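Local structure of isomaltose glucohydrolase (Kribbella flavida, 5Z3E) at residues 82-86 with 87-91; 94-97 with 98-101; 266-269 with 270-273; 320-323 with 324-327. The protein hydrolyses the alpha-1,6-glucosidic linkage of isomaltose from its non-reducing end, yielding beta-D-glucose and D-glucose. The protein carries 1 engineered substitution. All coordinates share one frame; numbering follows the deposited sequence.

In the fold
The four contacts are local in a mostly helical fold, consistent with the (alpha/alpha)6 barrel of family 15 glycoside hydrolases. Interaction 1, partly buried, ends helix 74-87 and leads into helix 90-105, whose buried middle is interaction 2; their centres lie about 13 Å apart. Interactions 3 and 4 are buried and touch directly, as Asn326 of helix 317-329 hydrogen-bonds to and packs on the turn at 266-273. Interaction 4 also meets interaction 1, where Trp325 packs against Arg86. The chemistry differs with place: salt bridges and a glycine-based cap in 82-91, an aromatic side and a separate water-bridged carboxylate in 94-101, short-range backbone bonds in 266-273, and aliphatic packing with one buried amide in 320-327.

Interaction 1: residues 82-86 with 87-91; sequences EGISR and YGDVA
Ile84, Ser85, Gly88 and Asp89 form the Schellman motif that ends helix 74-87. Among the backbone bonds, Asp89 N reaches Ile84 O at 3.1 Å, and the matching bond from Gly88 N to Ser85 O is weak. Gly88 N also donates to Ile84 O (3.0 Å), so this carbonyl takes two N-H groups, which arrive from opposite faces of its plane. The positive phi of Gly88, 110°, makes the turn; a CB here would be jammed against the preceding carbonyl oxygen. One residue earlier, Tyr87 N bonds Gly83 O at 3.0 Å.

The charged contacts lie on another side of the helix. Arg86, its chain extended from CG to NE, brings NE to Glu82 OE2 at 2.8 Å in a salt bridge, entering 40° out of the carboxylate plane. Arg166 also pairs with OE2, while Asp393 and Glu394 take Arg86 NH1, tying the helix to helices 151-167 and 382-394.

Among the remaining side chains, the Tyr87 ring stacks with His46 of helix 32-52. Asp89 spans the junction: OD1 caps Ser92 N at the start of helix 90-105, OD2 bonds His46, and CB lies alongside Ile84 CG2 at 3.7 Å.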
# COMPACT_ATOMS: atom_id res chain seq x y z
N GLU A 82 0.58 -6.01 7.69
CA GLU A 82 0.84 -7.29 7.05
C GLU A 82 2.25 -7.78 7.38
O GLU A 82 2.43 -8.97 7.65
CB GLU A 82 0.62 -7.17 5.54
CG GLU A 82 1.03 -8.39 4.74
CD GLU A 82 0.26 -9.68 4.99
OE1 GLU A 82 -0.66 -9.73 5.83
OE2 GLU A 82 0.64 -10.68 4.31
N GLY A 83 3.24 -6.91 7.36
CA GLY A 83 4.58 -7.31 7.78
C GLY A 83 4.62 -7.80 9.20
O GLY A 83 5.24 -8.81 9.51
N ILE A 84 3.92 -7.09 10.10
CA ILE A 84 3.88 -7.46 11.50
C ILE A 84 3.14 -8.78 11.71
O ILE A 84 3.54 -9.61 12.53
CB ILE A 84 3.25 -6.31 12.32
CG1 ILE A 84 4.16 -5.07 12.33
CG2 ILE A 84 2.87 -6.74 13.73
CD1 ILE A 84 5.50 -5.27 13.05
N SER A 85 2.05 -8.99 10.98
CA SER A 85 1.29 -10.22 11.05
C SER A 85 2.13 -11.41 10.59
O SER A 85 2.14 -12.47 11.24
CB SER A 85 0.02 -10.10 10.21
OG SER A 85 -0.71 -11.30 10.22
N ARG A 86 2.87 -11.25 9.50
CA ARG A 86 3.79 -12.29 9.04
C ARG A 86 4.88 -12.57 10.05
O ARG A 86 5.27 -13.72 10.25
CB ARG A 86 4.41 -11.88 7.70
CG ARG A 86 3.47 -12.01 6.52
CD ARG A 86 4.05 -11.36 5.29
NE ARG A 86 3.32 -11.59 4.06
CZ ARG A 86 3.73 -12.33 3.03
NH1 ARG A 86 4.84 -13.03 3.10
NH2 ARG A 86 3.02 -12.35 1.92
N TYR A 87 5.38 -11.53 10.70
CA TYR A 87 6.40 -11.68 11.73
C TYR A 87 5.87 -12.46 12.91
O TYR A 87 6.65 -13.10 13.61
CB TYR A 87 6.89 -10.30 12.18
CG TYR A 87 8.12 -10.31 13.03
CD1 TYR A 87 9.37 -10.27 12.44
CD2 TYR A 87 8.06 -10.31 14.41
CE1 TYR A 87 10.52 -10.26 13.20
CE2 TYR A 87 9.24 -10.31 15.18
CZ TYR A 87 10.45 -10.28 14.55
OH TYR A 87 11.64 -10.27 15.29
N GLY A 88 4.56 -12.41 13.15
CA GLY A 88 3.91 -13.20 14.17
C GLY A 88 3.41 -12.41 15.36
O GLY A 88 2.96 -13.02 16.33
N ASP A 89 3.45 -11.08 15.29
CA ASP A 89 2.99 -10.26 16.41
C ASP A 89 1.48 -10.01 16.24
O ASP A 89 1.03 -8.99 15.72
CB ASP A 89 3.79 -8.98 16.55
CG ASP A 89 3.52 -8.24 17.82
OD1 ASP A 89 2.46 -8.44 18.45
OD2 ASP A 89 4.40 -7.43 18.21
N VAL A 90 0.72 -11.02 16.65
CA VAL A 90 -0.72 -11.01 16.50
C VAL A 90 -1.33 -9.87 17.29
O VAL A 90 -2.28 -9.22 16.81
CB VAL A 90 -1.28 -12.36 16.93
CG1 VAL A 90 -2.78 -12.40 16.93
CG2 VAL A 90 -0.74 -13.50 16.04
N ALA A 91 -0.79 -9.57 18.46
CA ALA A 91 -1.35 -8.52 19.28
C ALA A 91 -1.22 -7.16 18.59
O ALA A 91 -2.20 -6.42 18.50
CB ALA A 91 -0.68 -8.49 20.66

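Interaction 2: residues 94-97 with 98-101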
# COMPACT_ATOMS: atom_id res chain seq x y z
N GLY A 94 -3.42 -6.86 15.49
CA GLY A 94 -4.81 -6.78 15.89
C GLY A 94 -5.20 -5.43 16.42
O GLY A 94 -6.33 -4.98 16.20
N ARG A 95 -4.29 -4.77 17.13
CA ARG A 95 -4.59 -3.43 17.64
C ARG A 95 -4.70 -2.41 16.50
O ARG A 95 -5.51 -1.49 16.60
CB ARG A 95 -3.58 -2.97 18.67
CG ARG A 95 -3.66 -3.79 19.98
CD ARG A 95 -3.33 -2.95 21.21
NE ARG A 95 -4.37 -1.99 21.40
CZ ARG A 95 -4.11 -0.67 21.83
NH1 ARG A 95 -5.09 0.15 21.91
NH2 ARG A 95 -2.85 -0.29 22.14
N PHE A 96 -3.90 -2.57 15.45
CA PHE A 96 -4.07 -1.74 14.27
C PHE A 96 -5.45 -1.96 13.65
O PHE A 96 -6.16 -1.00 13.34
CB PHE A 96 -2.96 -2.00 13.24
CG PHE A 96 -3.22 -1.30 11.95
CD1 PHE A 96 -3.04 0.07 11.85
CD2 PHE A 96 -3.67 -2.00 10.85
CE1 PHE A 96 -3.30 0.71 10.65
CE2 PHE A 96 -3.93 -1.35 9.67
CZ PHE A 96 -3.74 0.00 9.58
N HIS A 97 -5.84 -3.21 13.45
CA HIS A 97 -7.15 -3.49 12.88
C HIS A 97 -8.26 -2.99 13.77
O HIS A 97 -9.27 -2.48 13.28
CB HIS A 97 -7.29 -4.96 12.52
CG HIS A 97 -6.33 -5.36 11.47
ND1 HIS A 97 -6.30 -4.73 10.25
CD2 HIS A 97 -5.34 -6.28 11.49
CE1 HIS A 97 -5.32 -5.27 9.56
NE2 HIS A 97 -4.71 -6.21 10.28
N ASP A 98 -8.09 -3.11 15.09
CA ASP A 98 -9.07 -2.52 16.01
C ASP A 98 -9.21 -1.04 15.74
O ASP A 98 -10.32 -0.50 15.68
CB ASP A 98 -8.63 -2.71 17.46
CG ASP A 98 -8.81 -4.11 18.02
OD1 ASP A 98 -9.56 -4.94 17.42
OD2 ASP A 98 -8.20 -4.36 19.09
N TRP A 99 -8.09 -0.35 15.64
CA TRP A 99 -8.11 1.10 15.44
C TRP A 99 -8.84 1.44 14.15
O TRP A 99 -9.74 2.29 14.16
CB TRP A 99 -6.69 1.66 15.47
CG TRP A 99 -6.66 3.13 15.21
CD1 TRP A 99 -6.93 4.13 16.08
CD2 TRP A 99 -6.39 3.75 13.95
NE1 TRP A 99 -6.85 5.34 15.45
CE2 TRP A 99 -6.52 5.15 14.14
CE3 TRP A 99 -6.04 3.28 12.68
CZ2 TRP A 99 -6.32 6.05 13.11
CZ3 TRP A 99 -5.82 4.17 11.68
CH2 TRP A 99 -5.97 5.54 11.89
N VAL A 100 -8.47 0.80 13.05
CA VAL A 100 -9.10 1.10 11.77
C VAL A 100 -10.61 0.82 11.84
O VAL A 100 -11.43 1.62 11.39
CB VAL A 100 -8.48 0.31 10.61
CG1 VAL A 100 -9.23 0.60 9.33
CG2 VAL A 100 -6.99 0.60 10.45
N ASP A 101 -10.95 -0.35 12.34
CA ASP A 101 -12.37 -0.73 12.46
C ASP A 101 -13.14 0.35 13.21
O ASP A 101 -14.20 0.78 12.77
CB ASP A 101 -12.42 -2.08 13.17
CG ASP A 101 -13.80 -2.55 13.58
OD1 ASP A 101 -14.76 -2.35 12.82
OD2 ASP A 101 -13.86 -3.15 14.68
O HOH W 1 -6.85 -2.08 20.20
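Asp98 N donates to Gly94 O at 2.8 Å, the shortest of four successive i to i+4 bonds in this stretch of helix 90-105. Val100 N meets Phe96 O more directly, at 2.9 Å with an N-H...O angle of 170°. The Asp98 side chain folds back over the turn: CG sits beside its own backbone N (chi1 -75°), which carries it to 3.2 Å from Gly94 O. Both carboxylate oxygens lie near Gly94 O without bonding it and find donors elsewhere. A water links the flank of the helix, accepting from Arg95 NE at 2.8 Å and donating to Asp98 OD2 at 2.9 Å, while OD1 is held by Arg173 NE and Trp174 NE1. Replacing Asp98 by leucine would probably leave Arg173 NE and Trp174 NE1 without this acceptor and the water bridge to Arg95 broken.

The apolar side is built around Phe96. Val100 CG2 stands over one face of its ring, 3.7 Å from the centroid and 24° off the normal, in a CH-pi contact; Trp99 CE3 approaches Phe96 CE1 obliquely at 4.3 Å. His97, whose ND1 bonds Trp156 NE1, sets its ring under Phe96 CD2. The helix is two-sided: Phe96, His97 and Val100 pack toward helices 151-167 and 74-87, whereas Arg95, its NH2 bonded to Ala55 O, is water-bridged to Asp98, an attraction probably modest with Arg95 NE 5.1 Å from Asp98 OD2.

Interaction 3: residues 266-269 with 270-273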
# COMPACT_ATOMS: atom_id res chain seq x y z
N GLY A 266 6.06 2.75 -10.41
CA GLY A 266 6.66 1.73 -9.60
C GLY A 266 5.70 0.98 -8.68
O GLY A 266 6.02 -0.09 -8.18
N SER A 267 4.50 1.53 -8.46
CA SER A 267 3.48 0.84 -7.69
C SER A 267 2.81 -0.30 -8.45
O SER A 267 2.13 -1.13 -7.84
CB SER A 267 2.41 1.82 -7.22
OG SER A 267 1.69 2.38 -8.30
N LEU A 268 2.97 -0.35 -9.76
CA LEU A 268 2.19 -1.29 -10.55
C LEU A 268 2.37 -2.77 -10.20
O LEU A 268 1.40 -3.53 -10.33
CB LEU A 268 2.41 -1.09 -12.05
CG LEU A 268 1.80 0.19 -12.61
CD1 LEU A 268 2.17 0.32 -14.07
CD2 LEU A 268 0.28 0.18 -12.46
N PRO A 269 3.55 -3.23 -9.76
CA PRO A 269 3.64 -4.65 -9.42
C PRO A 269 2.65 -5.07 -8.33
O PRO A 269 2.31 -6.25 -8.25
CB PRO A 269 5.10 -4.82 -9.00
CG PRO A 269 5.83 -3.76 -9.82
CD PRO A 269 4.88 -2.58 -9.74
N ALA A 270 2.19 -4.14 -7.47
CA ALA A 270 1.20 -4.50 -6.46
C ALA A 270 -0.07 -5.06 -7.07
O ALA A 270 -0.81 -5.79 -6.43
CB ALA A 270 0.88 -3.30 -5.61
N CYS A 271 -0.37 -4.68 -8.32
CA CYS A 271 -1.52 -5.19 -9.04
C CYS A 271 -1.42 -6.68 -9.36
O CYS A 271 -2.43 -7.30 -9.71
CB CYS A 271 -1.68 -4.43 -10.34
SG CYS A 271 -2.07 -2.70 -10.11
N VAL A 272 -0.20 -7.23 -9.28
CA VAL A 272 0.03 -8.65 -9.45
C VAL A 272 -0.02 -9.27 -8.06
O VAL A 272 -1.05 -9.84 -7.67
CB VAL A 272 1.36 -8.91 -10.22
CG1 VAL A 272 1.53 -10.40 -10.43
CG2 VAL A 272 1.37 -8.17 -11.53
N VAL A 273 1.04 -9.10 -7.27
CA VAL A 273 1.05 -9.48 -5.87
C VAL A 273 1.17 -8.21 -5.03
O VAL A 273 2.09 -7.42 -5.24
CB VAL A 273 2.23 -10.43 -5.57
CG1 VAL A 273 2.32 -10.77 -4.11
CG2 VAL A 273 2.14 -11.67 -6.43
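Cys271 lays its side chain over the carbonyl of Leu268, with CB 3.2 Å and SG 3.6 Å from Leu268 O. With SG turned beside its own backbone N (chi1 -65°), the sulfur is directed back along the turn and comes within loose apolar range of Leu268 CD2, at 4.4 Å. The backbone of this stretch is wound as a short 3-10 turn. Ala270 N bonds Ser267 O, Cys271 N bonds Leu268 O, and Val272 N bonds Pro269 O at 2.9 Å, each three residues back. The donors lie well above the carbonyl planes, reaching 56° out of plane for Val272 N, as the tight winding demands. Pro269 O also takes a weak bond from Val273 N at 3.3 Å as the chain leaves the turn. Ala270 CB rests on Ser267 O at 3.4 Å.

Ser267 OG is held by Asp265 and Ser207, and its side chain is about 7 Å from that of Asp195, a predicted proton acceptor, which places the turn near the probable catalytic site. The segment lies in the loop between strand 254-255 and helix 283-296. Leu268 and Cys271 pack on Leu255 of that strand, Pro269 and Val272 on helix 283-296, and Val273 on helix 317-329.

Interaction 4: residues 320-323 with 324-327; sequences SALL and GWNL
Leu322 O is gripped twice by Asn326: its backbone N arrives at 3.1 Å and its side-chain ND2 at 3.0 Å, from opposite faces of the carbonyl plane. The ND2 bond is nearly straight, with an N-H...O angle of 170°, and the oxygen lies in the plane of the Asn326 amide although ND2 stands above the plane of the carbonyl. ND2 also bonds Val273 O in the neighbouring loop, so the amide joins the helix to the 266-273 turn, and the two bonds from ND2 probably hold it in this orientation. A valine in place of Asn326 would probably leave Val273 O without this donor and Leu322 O with the backbone bond alone of the two described.

Regular helical bonds follow outward, the shortest being Trp325 N to Ala321 O and Leu327 N to Leu323 O, both 2.8 Å. Leu322, with CG anti to its backbone N (chi1 179°), runs alongside Asn326 and sets CD1 3.8 Å from ND2, while the same methyl meets Trp325 CE3 obliquely at 4.2 Å. On another side of the helix, Leu327 CD1 reaches Leu323 CG at 4.0 Å.

Helix 317-329 is packed on several sides. Leu323 and Leu327 lean on His339 of helix 333-344, and Trp325 spreads over helices 382-394 and 74-87, touching Met387, Ile390 and Phe79.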
# COMPACT_ATOMS: atom_id res chain seq x y z
N SER A 320 11.23 -1.02 -4.10
CA SER A 320 12.17 -2.13 -4.28
C SER A 320 11.67 -3.40 -3.60
O SER A 320 11.80 -4.49 -4.14
CB SER A 320 13.54 -1.73 -3.77
OG SER A 320 14.08 -0.72 -4.57
N ALA A 321 11.06 -3.24 -2.42
CA ALA A 321 10.52 -4.39 -1.72
C ALA A 321 9.35 -4.98 -2.48
O ALA A 321 9.21 -6.19 -2.58
CB ALA A 321 10.08 -3.99 -0.33
N LEU A 322 8.46 -4.12 -2.99
CA LEU A 322 7.32 -4.57 -3.76
C LEU A 322 7.74 -5.34 -5.01
O LEU A 322 7.18 -6.39 -5.34
CB LEU A 322 6.48 -3.35 -4.13
CG LEU A 322 5.25 -3.61 -4.96
CD1 LEU A 322 4.25 -4.49 -4.23
CD2 LEU A 322 4.63 -2.27 -5.34
N LEU A 323 8.73 -4.81 -5.73
CA LEU A 323 9.23 -5.51 -6.91
C LEU A 323 9.86 -6.83 -6.49
O LEU A 323 9.62 -7.87 -7.12
CB LEU A 323 10.19 -4.63 -7.72
CG LEU A 323 10.69 -5.27 -9.01
CD1 LEU A 323 9.56 -5.69 -9.95
CD2 LEU A 323 11.62 -4.30 -9.73
N GLY A 324 10.67 -6.82 -5.43
CA GLY A 324 11.26 -8.05 -4.96
C GLY A 324 10.23 -9.12 -4.60
O GLY A 324 10.42 -10.30 -4.90
N TRP A 325 9.16 -8.70 -3.92
CA TRP A 325 8.07 -9.61 -3.53
C TRP A 325 7.48 -10.25 -4.78
O TRP A 325 7.24 -11.44 -4.85
CB TRP A 325 7.06 -8.77 -2.77
CG TRP A 325 5.85 -9.47 -2.21
CD1 TRP A 325 5.54 -10.80 -2.16
CD2 TRP A 325 4.79 -8.78 -1.55
NE1 TRP A 325 4.33 -10.96 -1.51
CE2 TRP A 325 3.86 -9.74 -1.12
CE3 TRP A 325 4.53 -7.44 -1.28
CZ2 TRP A 325 2.68 -9.39 -0.43
CZ3 TRP A 325 3.39 -7.10 -0.61
CH2 TRP A 325 2.48 -8.06 -0.19
N ASN A 326 7.24 -9.41 -5.80
CA ASN A 326 6.70 -9.87 -7.06
C ASN A 326 7.66 -10.82 -7.80
O ASN A 326 7.20 -11.80 -8.40
CB ASN A 326 6.27 -8.69 -7.90
CG ASN A 326 4.85 -8.32 -7.56
OD1 ASN A 326 3.93 -8.93 -8.11
ND2 ASN A 326 4.66 -7.45 -6.58
N LEU A 327 8.95 -10.54 -7.74
CA LEU A 327 9.92 -11.44 -8.35
C LEU A 327 9.93 -12.78 -7.63
O LEU A 327 9.93 -13.84 -8.27
CB LEU A 327 11.30 -10.78 -8.34
CG LEU A 327 11.44 -9.61 -9.31
CD1 LEU A 327 12.69 -8.79 -9.00
CD2 LEU A 327 11.45 -10.08 -10.75